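Local coordinates for protein proline dipeptidase (Streptococcus pneumoniae, PDB 3PN9) that probably forms the N-terminal domain of a prolidase, an enzyme that hydrolyses dipeptides with proline at the C-terminal end, at residues Thr12-Glu17 with Leu47-Asp52; Asp26-Asn31 with Arg133-Lys138; Glu54-Val59 with His90-Leu95. All coordinates share one frame; numbering follows the deposited sequence.

Interaction 1. Residues Thr12-Glu17 with Leu47-Asp52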
loop_
_atom_site.group_PDB
_atom_site.type_symbol
_atom_site.label_atom_id
_atom_site.label_comp_id
_atom_site.label_asym_id
_atom_site.label_seq_id
_atom_site.Cartn_x
_atom_site.Cartn_y
_atom_site.Cartn_z
ATOM N N THR A 12 5.842 2.206 -3.839
ATOM C CA THR A 12 4.757 1.457 -3.201
ATOM C C THR A 12 5.361 0.317 -2.397
ATOM O O THR A 12 4.892 -0.051 -1.287
ATOM C CB THR A 12 3.803 0.898 -4.363
ATOM O OG1 THR A 12 3.253 2.047 -5.047
ATOM C CG2 THR A 12 2.681 0.089 -3.835
ATOM N N TYR A 13 6.354 -0.344 -2.992
ATOM C CA TYR A 13 7.019 -1.484 -2.347
ATOM C C TYR A 13 7.761 -1.056 -1.032
ATOM O O TYR A 13 7.699 -1.779 -0.019
ATOM C CB TYR A 13 8.049 -2.040 -3.353
ATOM C CG TYR A 13 8.995 -3.110 -2.838
ATOM C CD1 TYR A 13 8.445 -4.392 -2.681
ATOM C CD2 TYR A 13 10.364 -2.887 -2.542
ATOM C CE1 TYR A 13 9.144 -5.418 -2.263
ATOM C CE2 TYR A 13 11.169 -4.024 -2.091
ATOM C CZ TYR A 13 10.507 -5.256 -1.954
ATOM O OH TYR A 13 10.995 -6.554 -1.593
ATOM N N LEU A 14 8.381 0.159 -1.038
ATOM C CA LEU A 14 9.079 0.632 0.154
ATOM C C LEU A 14 8.038 0.749 1.280
ATOM O O LEU A 14 8.303 0.381 2.443
ATOM C CB LEU A 14 9.753 2.010 -0.088
ATOM C CG LEU A 14 10.852 1.946 -1.184
ATOM C CD1 LEU A 14 11.450 3.373 -1.396
ATOM C CD2 LEU A 14 11.991 0.966 -0.759
ATOM N N GLU A 15 6.851 1.277 0.958
ATOM C CA GLU A 15 5.873 1.393 2.027
ATOM C C GLU A 15 5.407 0.001 2.539
ATOM O O GLU A 15 5.337 -0.219 3.762
ATOM C CB GLU A 15 4.667 2.236 1.559
ATOM C CG GLU A 15 3.510 2.142 2.595
ATOM C CD GLU A 15 2.344 3.082 2.263
ATOM O OE1 GLU A 15 2.308 3.717 1.172
ATOM O OE2 GLU A 15 1.444 3.175 3.095
ATOM N N SER A 16 5.122 -0.954 1.663
ATOM C CA SER A 16 4.508 -2.194 2.175
ATOM C C SER A 16 5.625 -3.046 2.844
ATOM O O SER A 16 5.314 -3.834 3.699
ATOM C CB SER A 16 3.840 -3.022 1.071
ATOM O OG SER A 16 4.774 -3.268 0.056
ATOM N N GLU A 17 6.910 -2.890 2.476
ATOM C CA GLU A 17 7.980 -3.609 3.183
ATOM C C GLU A 17 8.632 -2.839 4.357
ATOM O O GLU A 17 9.638 -3.345 4.933
ATOM C CB GLU A 17 9.134 -3.916 2.285
ATOM C CG GLU A 17 8.722 -4.734 1.129
ATOM C CD GLU A 17 8.695 -6.239 1.463
ATOM O OE1 GLU A 17 9.712 -6.862 1.839
ATOM O OE2 GLU A 17 7.622 -6.813 1.327
ATOM N N LEU A 47 21.514 4.660 -7.570
ATOM C CA LEU A 47 20.198 5.403 -7.513
ATOM C C LEU A 47 19.597 5.122 -6.120
ATOM O O LEU A 47 19.477 3.950 -5.671
ATOM C CB LEU A 47 19.256 4.863 -8.630
ATOM C CG LEU A 47 17.791 5.382 -8.529
ATOM C CD1 LEU A 47 17.912 6.844 -8.932
ATOM C CD2 LEU A 47 16.890 4.586 -9.537
ATOM N N PHE A 48 19.281 6.172 -5.364
ATOM C CA PHE A 48 18.671 5.955 -4.081
ATOM C C PHE A 48 17.170 6.278 -4.220
ATOM O O PHE A 48 16.831 7.438 -4.537
ATOM C CB PHE A 48 19.239 6.933 -3.046
ATOM C CG PHE A 48 20.709 6.627 -2.766
ATOM C CD1 PHE A 48 21.030 5.645 -1.846
ATOM C CD2 PHE A 48 21.737 7.268 -3.526
ATOM C CE1 PHE A 48 22.406 5.333 -1.610
ATOM C CE2 PHE A 48 23.098 6.972 -3.257
ATOM C CZ PHE A 48 23.414 5.983 -2.302
ATOM N N VAL A 49 16.308 5.284 -4.023
ATOM C CA VAL A 49 14.852 5.586 -4.108
ATOM C C VAL A 49 14.422 5.654 -2.651
ATOM O O VAL A 49 14.461 4.658 -1.939
ATOM C CB VAL A 49 14.061 4.455 -4.828
ATOM C CG1 VAL A 49 12.567 4.947 -5.013
ATOM C CG2 VAL A 49 14.683 4.191 -6.278
ATOM N N LEU A 50 14.095 6.850 -2.222
ATOM C CA LEU A 50 13.743 7.105 -0.864
ATOM C C LEU A 50 12.220 6.894 -0.694
ATOM O O LEU A 50 11.485 7.106 -1.646
ATOM C CB LEU A 50 14.021 8.620 -0.595
ATOM C CG LEU A 50 15.589 8.871 -0.573
ATOM C CD1 LEU A 50 15.971 10.385 -0.788
ATOM C CD2 LEU A 50 16.078 8.403 0.840
ATOM N N ALA A 51 11.766 6.601 0.535
ATOM C CA ALA A 51 10.356 6.196 0.716
ATOM C C ALA A 51 9.458 7.387 0.497
ATOM O O ALA A 51 8.355 7.225 -0.071
ATOM C CB ALA A 51 10.093 5.646 2.123
ATOM N N ASP A 52 9.894 8.565 0.946
ATOM C CA ASP A 52 8.939 9.670 1.032
ATOM C C ASP A 52 9.386 10.929 0.380
ATOM O O ASP A 52 8.793 11.999 0.662
ATOM C CB ASP A 52 8.615 10.008 2.547
ATOM C CG ASP A 52 8.037 8.810 3.309
ATOM O OD1 ASP A 52 7.220 7.996 2.737
ATOM O OD2 ASP A 52 8.383 8.650 4.505
#
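Leu14 on helix 6-17 reaches the end of strand 46-50 with one methyl group, CD1, which carries most of the contact. Leu14 CD1 lies 3.3 Å from the carbonyl O of Val49 and 3.7 Å from Ala51 CA, so it presses on backbone where the strand ends. On the side-chain side Leu14 CD1 meets Val49 CG1 at 4.1 Å. With CG beside the backbone N (chi1 -63°) and CD1 continuing straight on from CA (chi2 178°), the chain extends far enough to bring a branch to the strand. Ala51 suits its place because a lone CB lets the helix come close: Ala51 CB sits 4.3 Å from Leu14 CB. Val49, a beta-branched strand residue, is also packed by Leu7, Ile10 and Leu11 of the same helix.

The outer side is loose and charged. Glu15 is exposed, and its carboxylate makes salt bridges with Arg66 of the second subunit and Lys18 of the fourth, while the like charge of Asp52 stays 6.7 Å away, measured from Glu15 OE1 to Asp52 OD1. This is amphipathic helix-on-sheet packing in an alpha/beta fold, here that of a creatinase/prolidase N-terminal domain.

Interaction 2. Residues Asp26-Asn31 with Arg133-Lys138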
loop_
_atom_site.group_PDB
_atom_site.type_symbol
_atom_site.label_atom_id
_atom_site.label_comp_id
_atom_site.label_asym_id
_atom_site.label_seq_id
_atom_site.Cartn_x
_atom_site.Cartn_y
_atom_site.Cartn_z
ATOM N N ASP A 26 23.209 -1.611 -9.636
ATOM C CA ASP A 26 23.556 -2.319 -10.950
ATOM C C ASP A 26 23.237 -1.326 -12.095
ATOM O O ASP A 26 22.096 -0.823 -12.167
ATOM C CB ASP A 26 22.623 -3.622 -11.047
ATOM C CG ASP A 26 22.965 -4.468 -12.309
ATOM O OD1 ASP A 26 23.554 -3.913 -13.287
ATOM O OD2 ASP A 26 22.715 -5.685 -12.252
ATOM N N PRO A 27 24.224 -0.914 -12.941
ATOM C CA PRO A 27 23.964 0.056 -13.983
ATOM C C PRO A 27 22.801 -0.400 -14.919
ATOM O O PRO A 27 22.034 0.415 -15.436
ATOM C CB PRO A 27 25.264 -0.010 -14.829
ATOM C CG PRO A 27 26.361 -0.223 -13.643
ATOM C CD PRO A 27 25.645 -1.356 -12.920
ATOM N N VAL A 28 22.706 -1.701 -15.095
ATOM C CA VAL A 28 21.570 -2.276 -15.885
ATOM C C VAL A 28 20.247 -1.997 -15.208
ATOM O O VAL A 28 19.294 -1.556 -15.862
ATOM C CB VAL A 28 21.795 -3.772 -16.200
ATOM C CG1 VAL A 28 20.484 -4.410 -16.836
ATOM C CG2 VAL A 28 22.982 -3.967 -17.201
ATOM N N THR A 29 20.150 -2.147 -13.892
ATOM C CA THR A 29 18.900 -1.853 -13.232
ATOM C C THR A 29 18.633 -0.364 -13.225
ATOM O O THR A 29 17.467 0.114 -13.378
ATOM C CB THR A 29 18.903 -2.370 -11.755
ATOM O OG1 THR A 29 19.351 -3.716 -11.732
ATOM C CG2 THR A 29 17.516 -2.213 -11.124
ATOM N N ILE A 30 19.692 0.437 -12.990
ATOM C CA ILE A 30 19.464 1.845 -13.009
ATOM C C ILE A 30 18.906 2.301 -14.379
ATOM O O ILE A 30 18.000 3.147 -14.459
ATOM C CB ILE A 30 20.881 2.590 -12.755
ATOM C CG1 ILE A 30 21.246 2.327 -11.251
ATOM C CG2 ILE A 30 20.644 4.112 -13.036
ATOM C CD1 ILE A 30 22.697 2.902 -10.793
ATOM N N ASN A 31 19.493 1.768 -15.443
ATOM C CA ASN A 31 18.976 2.140 -16.764
ATOM C C ASN A 31 17.522 1.671 -17.002
ATOM O O ASN A 31 16.611 2.461 -17.494
ATOM C CB ASN A 31 19.890 1.490 -17.820
ATOM C CG ASN A 31 19.418 1.872 -19.241
ATOM O OD1 ASN A 31 19.106 3.017 -19.469
ATOM N ND2 ASN A 31 19.372 0.923 -20.146
ATOM N N ARG A 133 10.678 -9.462 -10.472
ATOM C CA ARG A 133 9.193 -9.513 -10.592
ATOM C C ARG A 133 8.686 -8.384 -11.436
ATOM O O ARG A 133 7.801 -8.543 -12.343
ATOM C CB ARG A 133 8.559 -9.520 -9.112
ATOM C CG ARG A 133 7.037 -9.786 -9.073
ATOM C CD ARG A 133 6.363 -9.353 -7.676
ATOM N NE ARG A 133 7.257 -9.683 -6.578
ATOM C CZ ARG A 133 7.223 -9.084 -5.381
ATOM N NH1 ARG A 133 6.290 -8.087 -5.061
ATOM N NH2 ARG A 133 8.154 -9.455 -4.521
HETATM N N MSE A 134 9.314 -7.191 -11.300
HETATM C CA MSE A 134 8.817 -6.090 -12.062
HETATM C C MSE A 134 8.992 -6.287 -13.580
HETATM O O MSE A 134 8.191 -5.750 -14.437
HETATM C CB MSE A 134 9.652 -4.795 -11.644
HETATM C CG MSE A 134 8.986 -3.637 -12.143
HETATM SE SE MSE A 134 9.955 -1.986 -11.236
HETATM C CE MSE A 134 10.035 -2.546 -9.533
ATOM N N ARG A 135 10.059 -6.973 -13.948
ATOM C CA ARG A 135 10.292 -7.252 -15.382
ATOM C C ARG A 135 9.277 -8.264 -15.964
ATOM O O ARG A 135 9.240 -8.377 -17.185
ATOM C CB ARG A 135 11.677 -7.871 -15.566
ATOM C CG ARG A 135 12.768 -6.843 -15.191
ATOM C CD ARG A 135 14.183 -7.433 -15.463
ATOM N NE ARG A 135 15.339 -6.577 -15.072
ATOM C CZ ARG A 135 15.787 -5.618 -15.857
ATOM N NH1 ARG A 135 15.199 -5.346 -17.069
ATOM N NH2 ARG A 135 16.876 -4.963 -15.471
ATOM N N LEU A 136 8.510 -8.948 -15.135
ATOM C CA LEU A 136 7.441 -9.857 -15.627
ATOM C C LEU A 136 6.198 -9.143 -16.093
ATOM O O LEU A 136 5.179 -9.827 -16.305
ATOM C CB LEU A 136 7.023 -10.832 -14.561
ATOM C CG LEU A 136 8.172 -11.638 -13.995
ATOM C CD1 LEU A 136 7.634 -12.541 -12.916
ATOM C CD2 LEU A 136 8.943 -12.417 -15.086
ATOM N N ILE A 137 6.204 -7.797 -16.146
ATOM C CA ILE A 137 5.135 -6.968 -16.829
ATOM C C ILE A 137 5.885 -6.122 -17.863
ATOM O O ILE A 137 6.570 -5.147 -17.445
ATOM C CB ILE A 137 4.346 -6.074 -15.819
ATOM C CG1 ILE A 137 3.750 -6.953 -14.691
ATOM C CG2 ILE A 137 3.308 -5.167 -16.554
ATOM C CD1 ILE A 137 4.167 -6.397 -13.373
ATOM N N LYS A 138 5.783 -6.486 -19.169
ATOM C CA LYS A 138 6.945 -6.418 -20.166
ATOM C C LYS A 138 7.253 -5.078 -20.868
ATOM O O LYS A 138 8.262 -5.026 -21.633
ATOM C CB LYS A 138 6.852 -7.493 -21.295
ATOM C CG LYS A 138 8.223 -8.338 -21.601
ATOM C CD LYS A 138 8.471 -8.680 -23.120
ATOM C CE LYS A 138 9.387 -7.632 -23.856
ATOM N NZ LYS A 138 10.192 -8.218 -24.992
ATOM O OXT LYS A 138 6.519 -4.058 -20.722
HETATM O O HOH W 1 18.853 -5.692 -13.571
#
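The hydroxyl OG1 of Thr29 has two hydrogen-bond partners: a water donates to it at 2.7 Å, measured from Thr29 OG1 to the water oxygen, and Glu103 OE2 is hydrogen-bonded to it as well. The same water accepts from Arg135, whose NH2 is 2.8 Å from the water oxygen, so the residues are joined across the gap without a direct hydrogen bond. The arginine can span this distance because its chain runs extended from CG to NE (chi2 -176°, chi3 -177°), carrying the guanidinium from the C-terminal turn to helix 27-34.

There Arg135 NH2 lies 3.9 Å from Val28 CG1, the two side chains crossing at about a right angle. Tyr32, a turn further along that helix, adds a cation-pi contact to Arg135. Val28 and Arg135 are both exposed and little surface is buried between the segments, with Asp26 OD2 still 6.7 Å from Arg135 NH2.

Asp26 has another task: its OD1 accepts from Val28 N at 3.0 Å, approached from above the carboxylate plane. A short acid just before the first turn suits this place, and the arrangement is an N-cap of an alpha-helix, here one that receives a water-bridged arginine from the chain's C-terminal tail.

Interaction 3. Residues Glu54-Val59 with His90-Leu95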
loop_
_atom_site.group_PDB
_atom_site.type_symbol
_atom_site.label_atom_id
_atom_site.label_comp_id
_atom_site.label_asym_id
_atom_site.label_seq_id
_atom_site.Cartn_x
_atom_site.Cartn_y
_atom_site.Cartn_z
ATOM N N GLU A 54 11.549 12.551 -3.457
ATOM C CA GLU A 54 12.034 12.168 -4.809
ATOM C C GLU A 54 13.361 11.397 -4.712
ATOM O O GLU A 54 14.106 11.569 -3.710
ATOM C CB GLU A 54 12.356 13.414 -5.639
ATOM C CG GLU A 54 11.120 13.939 -6.398
ATOM C CD GLU A 54 11.551 15.022 -7.496
ATOM O OE1 GLU A 54 11.475 14.792 -8.759
ATOM O OE2 GLU A 54 12.010 16.046 -6.999
ATOM N N PRO A 55 13.709 10.614 -5.755
ATOM C CA PRO A 55 14.946 9.815 -5.607
ATOM C C PRO A 55 16.218 10.739 -5.771
ATOM O O PRO A 55 16.108 11.916 -6.154
ATOM C CB PRO A 55 14.942 8.948 -6.843
ATOM C CG PRO A 55 13.500 8.892 -7.320
ATOM C CD PRO A 55 12.867 10.216 -6.906
ATOM N N LEU A 56 17.399 10.174 -5.535
ATOM C CA LEU A 56 18.662 10.903 -5.764
ATOM C C LEU A 56 19.483 10.006 -6.653
ATOM O O LEU A 56 19.793 8.845 -6.290
ATOM C CB LEU A 56 19.351 11.160 -4.366
ATOM C CG LEU A 56 20.896 11.492 -4.574
ATOM C CD1 LEU A 56 20.826 12.947 -5.153
ATOM C CD2 LEU A 56 21.494 11.472 -3.201
ATOM N N LEU A 57 19.959 10.515 -7.767
ATOM C CA LEU A 57 20.856 9.700 -8.546
ATOM C C LEU A 57 22.292 10.224 -8.225
ATOM O O LEU A 57 22.588 11.418 -8.436
ATOM C CB LEU A 57 20.534 9.879 -10.030
ATOM C CG LEU A 57 21.473 9.178 -11.064
ATOM C CD1 LEU A 57 21.857 7.644 -10.788
ATOM C CD2 LEU A 57 20.919 9.383 -12.513
ATOM N N PHE A 58 23.179 9.315 -7.798
ATOM C CA PHE A 58 24.569 9.741 -7.413
ATOM C C PHE A 58 25.541 9.184 -8.425
ATOM O O PHE A 58 25.518 7.981 -8.648
ATOM C CB PHE A 58 24.871 9.161 -6.019
ATOM C CG PHE A 58 26.274 9.559 -5.504
ATOM C CD1 PHE A 58 26.488 10.811 -4.913
ATOM C CD2 PHE A 58 27.345 8.672 -5.686
ATOM C CE1 PHE A 58 27.833 11.147 -4.409
ATOM C CE2 PHE A 58 28.648 8.978 -5.209
ATOM C CZ PHE A 58 28.882 10.183 -4.576
ATOM N N VAL A 59 26.400 10.021 -9.049
ATOM C CA VAL A 59 27.201 9.569 -10.177
ATOM C C VAL A 59 28.625 10.232 -10.104
ATOM O O VAL A 59 28.750 11.219 -9.386
ATOM C CB VAL A 59 26.600 9.989 -11.531
ATOM C CG1 VAL A 59 25.170 9.222 -11.753
ATOM C CG2 VAL A 59 26.445 11.541 -11.650
ATOM N N HIS A 90 25.937 13.006 3.137
ATOM C CA HIS A 90 25.550 14.433 3.268
ATOM C C HIS A 90 24.535 14.772 2.193
ATOM O O HIS A 90 23.712 15.628 2.410
ATOM C CB HIS A 90 26.812 15.378 3.074
ATOM C CG HIS A 90 27.917 15.199 4.119
ATOM N ND1 HIS A 90 27.909 14.220 5.117
ATOM C CD2 HIS A 90 29.112 15.860 4.275
ATOM C CE1 HIS A 90 29.025 14.297 5.837
ATOM N NE2 HIS A 90 29.765 15.293 5.357
ATOM N N ALA A 91 24.554 14.112 1.025
ATOM C CA ALA A 91 23.535 14.480 0.034
ATOM C C ALA A 91 22.123 13.902 0.349
ATOM O O ALA A 91 21.114 14.501 -0.057
ATOM C CB ALA A 91 23.995 14.084 -1.367
ATOM N N LEU A 92 22.062 12.759 1.044
ATOM C CA LEU A 92 20.796 12.131 1.404
ATOM C C LEU A 92 20.141 12.996 2.532
ATOM O O LEU A 92 20.858 13.713 3.264
ATOM C CB LEU A 92 20.979 10.703 1.948
ATOM C CG LEU A 92 21.379 9.764 0.769
ATOM C CD1 LEU A 92 21.874 8.374 1.300
ATOM C CD2 LEU A 92 20.185 9.555 -0.247
ATOM N N PRO A 93 18.802 12.900 2.675
ATOM C CA PRO A 93 18.142 13.552 3.826
ATOM C C PRO A 93 18.750 12.964 5.092
ATOM O O PRO A 93 19.180 11.783 5.117
ATOM C CB PRO A 93 16.657 13.142 3.695
ATOM C CG PRO A 93 16.750 11.853 2.798
ATOM C CD PRO A 93 17.859 12.150 1.836
ATOM N N GLN A 94 18.761 13.752 6.165
ATOM C CA GLN A 94 19.379 13.246 7.410
ATOM C C GLN A 94 18.356 12.463 8.198
ATOM O O GLN A 94 17.854 12.979 9.191
ATOM C CB GLN A 94 19.896 14.475 8.254
ATOM C CG GLN A 94 20.927 15.337 7.409
ATOM C CD GLN A 94 22.170 14.488 6.954
ATOM O OE1 GLN A 94 22.958 14.058 7.772
ATOM N NE2 GLN A 94 22.306 14.230 5.655
ATOM N N LEU A 95 17.993 11.239 7.771
ATOM C CA LEU A 95 16.858 10.526 8.410
ATOM C C LEU A 95 17.488 9.423 9.245
ATOM O O LEU A 95 18.677 9.170 9.153
ATOM C CB LEU A 95 15.939 9.827 7.326
ATOM C CG LEU A 95 15.343 10.795 6.313
ATOM C CD1 LEU A 95 14.473 10.164 5.222
ATOM C CD2 LEU A 95 14.633 11.993 6.998
#
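Strand 56-60 passes the C-terminal end of helix 84-91 with Leu56 and Leu92 nearest, their CA atoms 7.6 Å apart, and Leu92 is the first residue to leave helical geometry. The Leu56 side chain leaves the strand toward this end, and a single methyl, CD2, does the touching. Leu56 CD2 meets Leu92 CD2 at 3.8 Å and Ala91 CB at 4.1 Å, so one branched side chain serves both the last helical residue and the one after it. CG of Leu56 is swung opposite the backbone N (chi1 161°), which carries the isobutyl group outward from the strand. Ala91 suits its position because a bare methyl lets the helix end lie close to the sheet. Leu92 starts off to one side; with CD1 anti to CA (chi2 168°), the other branch, CD2, is the one turned to Leu56, while Phe48 and Phe119 also pack on this leucine. Helix 84-91 belongs to a crossover joining strand 75-78, outermost within this chain, to strand 99-102, parallel to it but with three strands between them, and covers one face of the mixed sheet on the way. Further along strand 56-60, Phe58 rests on Pro84, Lys87 and Ile88 of the same helix, and its ring lies nearly parallel to that of Tyr78. Past the helix, the chain folds back in an inverse gamma turn centred on Gln94, whose amide NE2 donates a weak hydrogen bond to Leu92 O at 2.8 Å and is also hydrogen-bonded to Lys89 O.

Interactions 1 and 3 share the mixed sheet: their centres are about 13 Å apart, and their strands are antiparallel neighbours, with Phe48 N 2.9 Å from Leu56 O in a probable hydrogen bond. Successive residues of strand 46-50 serve opposite faces, Val49 the side of interaction 1 and Phe48 the side of interaction 3. Interaction 2, about 16 Å from interaction 1 between centres, meets it where Ile30 CD1 packs 3.9 Å from Leu47 N; from interaction 3 its centre is about 21 Å away, across the middle of the chain. The metal site of full-length prolidases lies in a C-terminal domain that this chain lacks, consistent with a structural role for all three contacts.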